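Local coordinates for BH1974 protein (Bacillus halodurans, PDB 3ON5) that probably helps to supply xanthine dehydrogenase-type molybdenum enzymes with their mature cofactor, as XdhC/CoxI-family proteins do, at residues L156-I161 / F168-S173; V143-K148 / H194-K199; Q88-V93 / L118-D123. All blocks are in the same frame, centred on the assembly; numbering follows the deposited sequence.

Contacts 1 and 2 belong to one four-stranded antiparallel sheet: strands 143-149 and 155-161 are neighbours in it, and contact 1 adds the 168-173 segment on one side while contact 2 adds strand 191-196 on the other. The backbone pair I161 N and F144 O helps join them. Contact 3 lies at the edge of a separate five-stranded sheet, yet a salt bridge from K147 to E120 ties it to contact 2. Contact 2 is the buried one; contacts 1 and 3 are partly exposed. Aromatic rings mark contacts 1 and 2, whereas contact 3 rests on prolines and aliphatic chains. A carboxylate gripped by backbone N-H groups distinguishes contact 1.

Contact 1 of 3, residues L156-I161 / F168-S173; sequences LEYAFI and FGEWHS
E157-F160 and F168-W171 run antiparallel as the outer pairing of the four-stranded sheet in the central domain, a beta hairpin whose second arm leaves the sheet as a loop leading to helix 176-181. Y158 and E170, like F160 and F168, form hydrogen-bonded pairs with bonds in both directions; F160 N reaches F168 O at 2.7 Å. Between them, A159 faces G169 in a non-hydrogen-bonded pair. On the face shared by Y158, F160, F168 and E170, CB of F160 sits over the middle of the F168 ring, 3.6 Å from its centroid. The two phenyl planes are tilted 24° from each other and offset, with little of one ring above the other. E170 CB lies over the Y158 ring nearer its rim, 4.0 Å from the centroid, while the E170 carboxylate turns away to H129 on helix 124-139. R132 of the same helix makes a cation-pi contact with F168.

E157 reaches toward the departing loop with CG anti to its own carbonyl carbon (chi1 -65°) and the chain extended beyond it. Its carboxylate stacks on one face of the H172 imidazole, the planes 19° apart, and OE1 also lies over a face of the W171 indole. OE1 accepts a nearly straight bond from S173 N at 2.9 Å, which approaches from one side of the carboxylate rather than in its plane, and a weak one from H172 N.

Contact 2 of 3, residues V143-K148 / H194-K199; sequences VFHVKK and HIYSPK
V143-H145 and H194-Y196 are joined by antiparallel backbone pairing in the buried part of the central domain, where strand 191-196 lies beside strand 143-149. V143 and Y196 exchange two bonds, V143 N to Y196 O and Y196 N to V143 O, each 2.8 Å. H145 and H194 repeat the exchange, with H145 N to H194 O at 2.8 Å, and F144 and I195 form the non-hydrogen-bonded pair between them.

This strand pair closes one side of the four-stranded antiparallel sheet, and past Y196 the chain leads to the parallel sheet of the Rossmann domain. The two faces of the strand pair differ in chemistry. On one, F144 CD2 meets I195 CG1 at 3.5 Å, the side chains slanting across each other, with I180 also against the phenyl. On the other, CG anti to the backbone N (chi1 -180°) runs the H145 imidazole alongside Y196; H145 CB comes to the phenol edge, 3.5 Å from Y196 CE2, and H194 CD2 lies over the ring centre. Both H145 ring nitrogens are held: ND1 by A159 O on the next strand, NE2 by K147 NZ at 3.0 Å, in the ring plane. K147 NZ also forms a salt bridge with E120 OE1.

Contact 3 of 3, residues Q88-V93 / L118-D123; sequences QLPRTV and LLEPVD
P121, L119 and Q88 bury the most surface where strand 91-96, an outermost strand of the five-stranded antiparallel sheet, pairs with strand 113-121. L119 supplies the pairing: R91 N donates to L119 O at 3.0 Å and L119 N to R91 O at 2.8 Å, the latter bond nearly straight (167°). Its CG stands anti to the carbonyl carbon (chi1 -64°), and the branch CD1 touches V93 CG2 at 3.8 Å. On the neighbouring non-hydrogen-bonded pair, L118 CD1 packs against T92 OG1, which is hydrogen-bonded to G153 O.

P121 fits against the turn by which the chain leaves helix 73-87. Its ring lies about perpendicular to that of P90, CD meeting P90 CG at 4.0 Å, while CG lies 3.8 Å from Q88 C, CB lies 3.7 Å from Q88 OE1, and V84 adds helix cover. A glycine in place of P121 would probably leave a gap between the P90 ring and the Q88 side chain, and let the chain here flex more.

Q88 bends at chi2 (69°) to bring its amide back toward P121. D123, which N-caps helix 124-139 through OD1 and L126 N, offers its CB to that amide, 3.5 Å from Q88 OE1.

Contact 1 of 3, residues L156-I161 / F168-S173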
loop_
_atom_site.group_PDB
_atom_site.type_symbol
_atom_site.label_atom_id
_atom_site.label_comp_id
_atom_site.label_asym_id
_atom_site.label_seq_id
_atom_site.Cartn_x
_atom_site.Cartn_y
_atom_site.Cartn_z
ATOM N N LEU A 156 -14.714 30.068 -23.995
ATOM C CA LEU A 156 -15.537 31.264 -24.050
ATOM C C LEU A 156 -16.925 30.976 -23.500
ATOM O O LEU A 156 -17.420 31.705 -22.640
ATOM C CB LEU A 156 -15.638 31.785 -25.491
ATOM C CG LEU A 156 -14.370 32.285 -26.158
ATOM C CD1 LEU A 156 -14.584 32.475 -27.638
ATOM C CD2 LEU A 156 -13.860 33.562 -25.511
ATOM N N GLU A 157 -17.565 29.923 -24.029
ATOM C CA GLU A 157 -18.901 29.465 -23.659
ATOM C C GLU A 157 -19.016 27.974 -23.671
ATOM O O GLU A 157 -18.261 27.311 -24.377
ATOM C CB GLU A 157 -19.940 30.004 -24.628
ATOM C CG GLU A 157 -20.157 31.486 -24.653
ATOM C CD GLU A 157 -21.131 31.805 -25.757
ATOM O OE1 GLU A 157 -22.345 31.614 -25.531
ATOM O OE2 GLU A 157 -20.673 32.090 -26.887
ATOM N N TYR A 158 -20.014 27.443 -22.962
ATOM C CA TYR A 158 -20.290 26.019 -22.957
ATOM C C TYR A 158 -21.750 25.815 -22.595
ATOM O O TYR A 158 -22.313 26.599 -21.827
ATOM C CB TYR A 158 -19.344 25.229 -22.038
ATOM C CG TYR A 158 -19.436 25.495 -20.550
ATOM C CD1 TYR A 158 -20.387 24.844 -19.763
ATOM C CD2 TYR A 158 -18.466 26.254 -19.898
ATOM C CE1 TYR A 158 -20.421 25.009 -18.382
ATOM C CE2 TYR A 158 -18.481 26.413 -18.513
ATOM C CZ TYR A 158 -19.451 25.776 -17.760
ATOM O OH TYR A 158 -19.476 25.908 -16.399
ATOM N N ALA A 159 -22.365 24.782 -23.182
ATOM C CA ALA A 159 -23.768 24.457 -22.977
ATOM C C ALA A 159 -23.992 22.945 -22.933
ATOM O O ALA A 159 -23.209 22.158 -23.484
ATOM C CB ALA A 159 -24.608 25.076 -24.090
ATOM N N PHE A 160 -25.086 22.559 -22.275
ATOM C CA PHE A 160 -25.577 21.195 -22.150
ATOM C C PHE A 160 -26.983 21.185 -22.715
ATOM O O PHE A 160 -27.887 21.744 -22.097
ATOM C CB PHE A 160 -25.505 20.715 -20.697
ATOM C CG PHE A 160 -24.119 20.754 -20.105
ATOM C CD1 PHE A 160 -23.248 19.675 -20.253
ATOM C CD2 PHE A 160 -23.685 21.864 -19.381
ATOM C CE1 PHE A 160 -21.976 19.701 -19.677
ATOM C CE2 PHE A 160 -22.398 21.904 -18.835
ATOM C CZ PHE A 160 -21.552 20.825 -18.989
ATOM N N ILE A 161 -27.142 20.640 -23.932
ATOM C CA ILE A 161 -28.394 20.616 -24.695
ATOM C C ILE A 161 -29.185 19.305 -24.449
ATOM O O ILE A 161 -28.618 18.210 -24.487
ATOM C CB ILE A 161 -28.043 20.782 -26.211
ATOM C CG1 ILE A 161 -27.176 22.054 -26.457
ATOM C CG2 ILE A 161 -29.305 20.756 -27.102
ATOM C CD1 ILE A 161 -26.335 22.049 -27.713
ATOM N N PHE A 168 -28.698 24.150 -20.812
ATOM C CA PHE A 168 -28.177 24.776 -19.592
ATOM C C PHE A 168 -26.646 24.902 -19.657
ATOM O O PHE A 168 -26.032 24.369 -20.577
ATOM C CB PHE A 168 -28.605 24.014 -18.338
ATOM C CG PHE A 168 -28.171 22.585 -18.190
ATOM C CD1 PHE A 168 -28.960 21.549 -18.676
ATOM C CD2 PHE A 168 -27.038 22.259 -17.451
ATOM C CE1 PHE A 168 -28.594 20.212 -18.471
ATOM C CE2 PHE A 168 -26.661 20.921 -17.270
ATOM C CZ PHE A 168 -27.452 19.907 -17.766
ATOM N N GLY A 169 -26.056 25.651 -18.726
ATOM C CA GLY A 169 -24.613 25.866 -18.692
ATOM C C GLY A 169 -24.197 27.322 -18.624
ATOM O O GLY A 169 -24.868 28.121 -17.966
ATOM N N GLU A 170 -23.083 27.679 -19.290
ATOM C CA GLU A 170 -22.559 29.048 -19.332
ATOM C C GLU A 170 -22.518 29.517 -20.796
ATOM O O GLU A 170 -21.454 29.780 -21.366
ATOM C CB GLU A 170 -21.177 29.157 -18.644
ATOM C CG GLU A 170 -21.195 28.829 -17.159
ATOM C CD GLU A 170 -22.065 29.676 -16.257
ATOM O OE1 GLU A 170 -22.087 30.915 -16.436
ATOM O OE2 GLU A 170 -22.673 29.102 -15.325
ATOM N N TRP A 171 -23.714 29.591 -21.401
ATOM C CA TRP A 171 -23.907 29.985 -22.794
ATOM C C TRP A 171 -24.668 31.297 -22.839
ATOM O O TRP A 171 -25.849 31.362 -22.482
ATOM C CB TRP A 171 -24.635 28.882 -23.572
ATOM C CG TRP A 171 -24.522 29.030 -25.062
ATOM C CD1 TRP A 171 -25.378 29.696 -25.895
ATOM C CD2 TRP A 171 -23.471 28.517 -25.893
ATOM N NE1 TRP A 171 -24.938 29.603 -27.196
ATOM C CE2 TRP A 171 -23.765 28.893 -27.225
ATOM C CE3 TRP A 171 -22.329 27.736 -25.648
ATOM C CZ2 TRP A 171 -22.931 28.551 -28.305
ATOM C CZ3 TRP A 171 -21.503 27.409 -26.714
ATOM C CH2 TRP A 171 -21.806 27.811 -28.024
ATOM N N HIS A 172 -23.984 32.353 -23.261
ATOM C CA HIS A 172 -24.584 33.673 -23.287
ATOM C C HIS A 172 -25.059 34.080 -24.686
ATOM O O HIS A 172 -25.980 34.892 -24.754
ATOM C CB HIS A 172 -23.596 34.724 -22.762
ATOM C CG HIS A 172 -22.315 34.818 -23.534
ATOM N ND1 HIS A 172 -22.244 35.494 -24.750
ATOM C CD2 HIS A 172 -21.076 34.392 -23.201
ATOM C CE1 HIS A 172 -20.981 35.400 -25.139
ATOM N NE2 HIS A 172 -20.238 34.752 -24.237
ATOM N N SER A 173 -24.414 33.625 -25.778
ATOM C CA SER A 173 -24.860 34.033 -27.107
ATOM C C SER A 173 -26.212 33.360 -27.403
ATOM O O SER A 173 -26.962 33.007 -26.485
ATOM C CB SER A 173 -23.813 33.721 -28.178
ATOM O OG SER A 173 -23.680 32.336 -28.451
#

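Contact 2 of 3, residues V143-K148 / H194-K199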
loop_
_atom_site.group_PDB
_atom_site.type_symbol
_atom_site.label_atom_id
_atom_site.label_comp_id
_atom_site.label_asym_id
_atom_site.label_seq_id
_atom_site.Cartn_x
_atom_site.Cartn_y
_atom_site.Cartn_z
ATOM N N VAL A 143 -27.317 13.889 -22.949
ATOM C CA VAL A 143 -27.070 15.336 -22.908
ATOM C C VAL A 143 -26.018 15.706 -23.971
ATOM O O VAL A 143 -24.946 15.111 -24.003
ATOM C CB VAL A 143 -26.630 15.799 -21.483
ATOM C CG1 VAL A 143 -26.337 17.301 -21.440
ATOM C CG2 VAL A 143 -27.659 15.418 -20.421
ATOM N N PHE A 144 -26.317 16.688 -24.818
ATOM C CA PHE A 144 -25.379 17.123 -25.847
ATOM C C PHE A 144 -24.570 18.297 -25.328
ATOM O O PHE A 144 -25.110 19.374 -25.080
ATOM C CB PHE A 144 -26.101 17.488 -27.158
ATOM C CG PHE A 144 -25.166 17.665 -28.330
ATOM C CD1 PHE A 144 -24.537 18.884 -28.565
ATOM C CD2 PHE A 144 -24.927 16.624 -29.212
ATOM C CE1 PHE A 144 -23.665 19.043 -29.647
ATOM C CE2 PHE A 144 -24.064 16.790 -30.301
ATOM C CZ PHE A 144 -23.445 17.999 -30.515
ATOM N N HIS A 145 -23.274 18.097 -25.193
ATOM C CA HIS A 145 -22.384 19.129 -24.686
ATOM C C HIS A 145 -21.605 19.775 -25.813
ATOM O O HIS A 145 -21.163 19.088 -26.729
ATOM C CB HIS A 145 -21.429 18.522 -23.652
ATOM C CG HIS A 145 -20.460 19.496 -23.054
ATOM N ND1 HIS A 145 -20.886 20.685 -22.495
ATOM C CD2 HIS A 145 -19.126 19.380 -22.864
ATOM C CE1 HIS A 145 -19.801 21.267 -22.021
ATOM N NE2 HIS A 145 -18.721 20.518 -22.219
ATOM N N VAL A 146 -21.426 21.100 -25.731
ATOM C CA VAL A 146 -20.672 21.876 -26.707
ATOM C C VAL A 146 -19.838 22.935 -25.969
ATOM O O VAL A 146 -20.327 23.574 -25.037
ATOM C CB VAL A 146 -21.589 22.514 -27.798
ATOM C CG1 VAL A 146 -22.662 23.440 -27.209
ATOM C CG2 VAL A 146 -20.771 23.235 -28.877
ATOM N N LYS A 147 -18.577 23.109 -26.390
ATOM C CA LYS A 147 -17.691 24.153 -25.875
ATOM C C LYS A 147 -17.270 25.072 -27.013
ATOM O O LYS A 147 -16.906 24.584 -28.075
ATOM C CB LYS A 147 -16.448 23.574 -25.183
ATOM C CG LYS A 147 -16.673 22.575 -24.064
ATOM C CD LYS A 147 -15.317 22.036 -23.648
ATOM C CE LYS A 147 -15.332 20.808 -22.774
ATOM N NZ LYS A 147 -15.925 21.063 -21.440
ATOM N N LYS A 148 -17.351 26.387 -26.814
ATOM C CA LYS A 148 -16.880 27.402 -27.768
ATOM C C LYS A 148 -15.536 27.859 -27.235
ATOM O O LYS A 148 -15.458 28.360 -26.109
ATOM C CB LYS A 148 -17.903 28.544 -27.954
ATOM C CG LYS A 148 -17.454 29.656 -28.896
ATOM C CD LYS A 148 -18.478 30.789 -28.998
ATOM N N HIS A 194 -19.470 16.744 -27.473
ATOM C CA HIS A 194 -19.451 15.453 -26.817
ATOM C C HIS A 194 -20.834 15.114 -26.313
ATOM O O HIS A 194 -21.491 15.961 -25.715
ATOM C CB HIS A 194 -18.438 15.462 -25.666
ATOM C CG HIS A 194 -18.360 14.163 -24.940
ATOM N ND1 HIS A 194 -17.483 13.166 -25.340
ATOM C CD2 HIS A 194 -19.071 13.727 -23.880
ATOM C CE1 HIS A 194 -17.684 12.163 -24.504
ATOM N NE2 HIS A 194 -18.627 12.456 -23.604
ATOM N N ILE A 195 -21.263 13.870 -26.513
ATOM C CA ILE A 195 -22.570 13.432 -26.049
ATOM C C ILE A 195 -22.399 12.605 -24.812
ATOM O O ILE A 195 -21.689 11.594 -24.811
ATOM C CB ILE A 195 -23.374 12.660 -27.125
ATOM C CG1 ILE A 195 -23.483 13.489 -28.430
ATOM C CG2 ILE A 195 -24.764 12.249 -26.584
ATOM C CD1 ILE A 195 -24.121 12.820 -29.579
ATOM N N TYR A 196 -23.073 13.040 -23.758
ATOM C CA TYR A 196 -23.113 12.325 -22.504
ATOM C C TYR A 196 -24.274 11.398 -22.569
ATOM O O TYR A 196 -25.400 11.881 -22.647
ATOM C CB TYR A 196 -23.203 13.292 -21.322
ATOM C CG TYR A 196 -21.942 14.079 -21.061
ATOM C CD1 TYR A 196 -20.912 13.553 -20.271
ATOM C CD2 TYR A 196 -21.803 15.384 -21.528
ATOM C CE1 TYR A 196 -19.769 14.299 -19.975
ATOM C CE2 TYR A 196 -20.661 16.137 -21.245
ATOM C CZ TYR A 196 -19.645 15.590 -20.472
ATOM O OH TYR A 196 -18.543 16.357 -20.186
ATOM N N SER A 197 -24.039 10.081 -22.677
ATOM C CA SER A 197 -25.211 9.184 -22.739
ATOM C C SER A 197 -25.278 8.247 -21.541
ATOM O O SER A 197 -24.251 7.994 -20.908
ATOM C CB SER A 197 -25.215 8.356 -24.018
ATOM O OG SER A 197 -25.737 9.085 -25.118
ATOM N N PRO A 198 -26.465 7.692 -21.192
ATOM C CA PRO A 198 -26.499 6.725 -20.077
ATOM C C PRO A 198 -25.878 5.383 -20.503
ATOM O O PRO A 198 -25.589 5.154 -21.685
ATOM C CB PRO A 198 -27.998 6.597 -19.752
ATOM C CG PRO A 198 -28.709 7.601 -20.632
ATOM C CD PRO A 198 -27.804 7.850 -21.793
ATOM N N LYS A 199 -25.647 4.503 -19.537
ATOM C CA LYS A 199 -25.063 3.189 -19.800
ATOM C C LYS A 199 -25.913 2.327 -20.763
ATOM O O LYS A 199 -27.142 2.345 -20.726
ATOM C CB LYS A 199 -24.883 2.414 -18.480
ATOM C CG LYS A 199 -23.715 2.864 -17.649
ATOM C CD LYS A 199 -23.580 1.994 -16.437
ATOM C CE LYS A 199 -22.320 2.286 -15.667
ATOM N NZ LYS A 199 -22.206 1.393 -14.484
#

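Contact 3 of 3, residues Q88-V93 / L118-D123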
loop_
_atom_site.group_PDB
_atom_site.type_symbol
_atom_site.label_atom_id
_atom_site.label_comp_id
_atom_site.label_asym_id
_atom_site.label_seq_id
_atom_site.Cartn_x
_atom_site.Cartn_y
_atom_site.Cartn_z
ATOM N N GLN A 88 -7.768 29.781 -12.169
ATOM C CA GLN A 88 -9.205 29.546 -12.344
ATOM C C GLN A 88 -9.551 29.928 -13.799
ATOM O O GLN A 88 -10.540 30.603 -14.066
ATOM C CB GLN A 88 -10.008 30.316 -11.284
ATOM C CG GLN A 88 -11.321 29.664 -10.876
ATOM C CD GLN A 88 -11.215 28.371 -10.094
ATOM O OE1 GLN A 88 -12.120 27.543 -10.114
ATOM N NE2 GLN A 88 -10.144 28.164 -9.365
ATOM N N LEU A 89 -8.673 29.505 -14.735
ATOM C CA LEU A 89 -8.758 29.794 -16.161
ATOM C C LEU A 89 -8.398 28.562 -17.016
ATOM O O LEU A 89 -7.278 28.052 -16.908
ATOM C CB LEU A 89 -7.806 30.956 -16.491
ATOM C CG LEU A 89 -7.685 31.383 -17.957
ATOM C CD1 LEU A 89 -8.953 32.070 -18.456
ATOM C CD2 LEU A 89 -6.526 32.308 -18.135
ATOM N N PRO A 90 -9.315 28.121 -17.917
ATOM C CA PRO A 90 -9.021 26.975 -18.783
ATOM C C PRO A 90 -7.842 27.226 -19.703
ATOM O O PRO A 90 -7.516 28.371 -20.023
ATOM C CB PRO A 90 -10.306 26.808 -19.597
ATOM C CG PRO A 90 -11.347 27.422 -18.777
ATOM C CD PRO A 90 -10.682 28.607 -18.162
ATOM N N ARG A 91 -7.231 26.131 -20.164
ATOM C CA ARG A 91 -6.029 26.118 -20.990
ATOM C C ARG A 91 -6.034 24.934 -21.946
ATOM O O ARG A 91 -6.530 23.858 -21.586
ATOM C CB ARG A 91 -4.828 26.012 -20.021
ATOM C CG ARG A 91 -3.466 26.074 -20.643
ATOM C CD ARG A 91 -2.367 25.796 -19.639
ATOM N NE ARG A 91 -2.284 26.800 -18.577
ATOM C CZ ARG A 91 -1.192 27.033 -17.853
ATOM N NH1 ARG A 91 -0.066 26.373 -18.106
ATOM N NH2 ARG A 91 -1.202 27.960 -16.905
ATOM N N THR A 92 -5.459 25.118 -23.145
ATOM C CA THR A 92 -5.247 24.035 -24.102
ATOM C C THR A 92 -3.748 23.756 -24.156
ATOM O O THR A 92 -2.942 24.676 -24.357
ATOM C CB THR A 92 -5.836 24.321 -25.479
ATOM O OG1 THR A 92 -7.222 24.599 -25.343
ATOM C CG2 THR A 92 -5.691 23.128 -26.406
ATOM N N VAL A 93 -3.370 22.496 -23.900
ATOM C CA VAL A 93 -1.969 22.097 -23.924
ATOM C C VAL A 93 -1.815 21.112 -25.063
ATOM O O VAL A 93 -2.620 20.195 -25.186
ATOM C CB VAL A 93 -1.466 21.537 -22.565
ATOM C CG1 VAL A 93 0.053 21.374 -22.575
ATOM C CG2 VAL A 93 -1.871 22.449 -21.410
ATOM N N LEU A 118 -7.548 19.896 -23.214
ATOM C CA LEU A 118 -8.185 21.090 -22.656
ATOM C C LEU A 118 -8.424 20.887 -21.154
ATOM O O LEU A 118 -9.183 19.990 -20.757
ATOM C CB LEU A 118 -9.497 21.447 -23.380
ATOM C CG LEU A 118 -10.379 22.562 -22.752
ATOM C CD1 LEU A 118 -9.734 23.943 -22.869
ATOM C CD2 LEU A 118 -11.714 22.604 -23.404
ATOM N N LEU A 119 -7.779 21.740 -20.333
ATOM C CA LEU A 119 -7.869 21.705 -18.872
ATOM C C LEU A 119 -8.843 22.781 -18.392
ATOM O O LEU A 119 -8.652 23.952 -18.708
ATOM C CB LEU A 119 -6.468 21.895 -18.247
ATOM C CG LEU A 119 -5.433 20.801 -18.546
ATOM C CD1 LEU A 119 -4.050 21.323 -18.464
ATOM C CD2 LEU A 119 -5.568 19.653 -17.622
ATOM N N GLU A 120 -9.921 22.368 -17.702
ATOM C CA GLU A 120 -10.971 23.244 -17.162
ATOM C C GLU A 120 -11.095 23.102 -15.667
ATOM O O GLU A 120 -11.250 21.974 -15.194
ATOM C CB GLU A 120 -12.327 22.935 -17.787
ATOM C CG GLU A 120 -12.468 23.355 -19.231
ATOM C CD GLU A 120 -13.730 22.789 -19.844
ATOM O OE1 GLU A 120 -13.810 21.543 -19.964
ATOM O OE2 GLU A 120 -14.645 23.580 -20.172
ATOM N N PRO A 121 -11.064 24.211 -14.880
ATOM C CA PRO A 121 -11.250 24.049 -13.430
ATOM C C PRO A 121 -12.706 23.729 -13.129
ATOM O O PRO A 121 -13.596 24.432 -13.617
ATOM C CB PRO A 121 -10.808 25.393 -12.850
ATOM C CG PRO A 121 -10.875 26.364 -13.977
ATOM C CD PRO A 121 -10.911 25.630 -15.273
ATOM N N VAL A 122 -12.958 22.632 -12.396
ATOM C CA VAL A 122 -14.322 22.281 -12.006
ATOM C C VAL A 122 -14.705 23.239 -10.880
ATOM O O VAL A 122 -14.536 22.920 -9.701
ATOM C CB VAL A 122 -14.529 20.793 -11.634
ATOM C CG1 VAL A 122 -15.991 20.514 -11.279
ATOM C CG2 VAL A 122 -14.083 19.886 -12.775
ATOM N N ASP A 123 -15.136 24.456 -11.272
ATOM C CA ASP A 123 -15.560 25.518 -10.368
ATOM C C ASP A 123 -16.978 25.213 -9.873
ATOM O O ASP A 123 -17.591 24.250 -10.349
ATOM C CB ASP A 123 -15.460 26.898 -11.053
ATOM C CG ASP A 123 -16.219 27.142 -12.355
ATOM O OD1 ASP A 123 -17.138 26.358 -12.668
ATOM O OD2 ASP A 123 -15.936 28.165 -13.025
#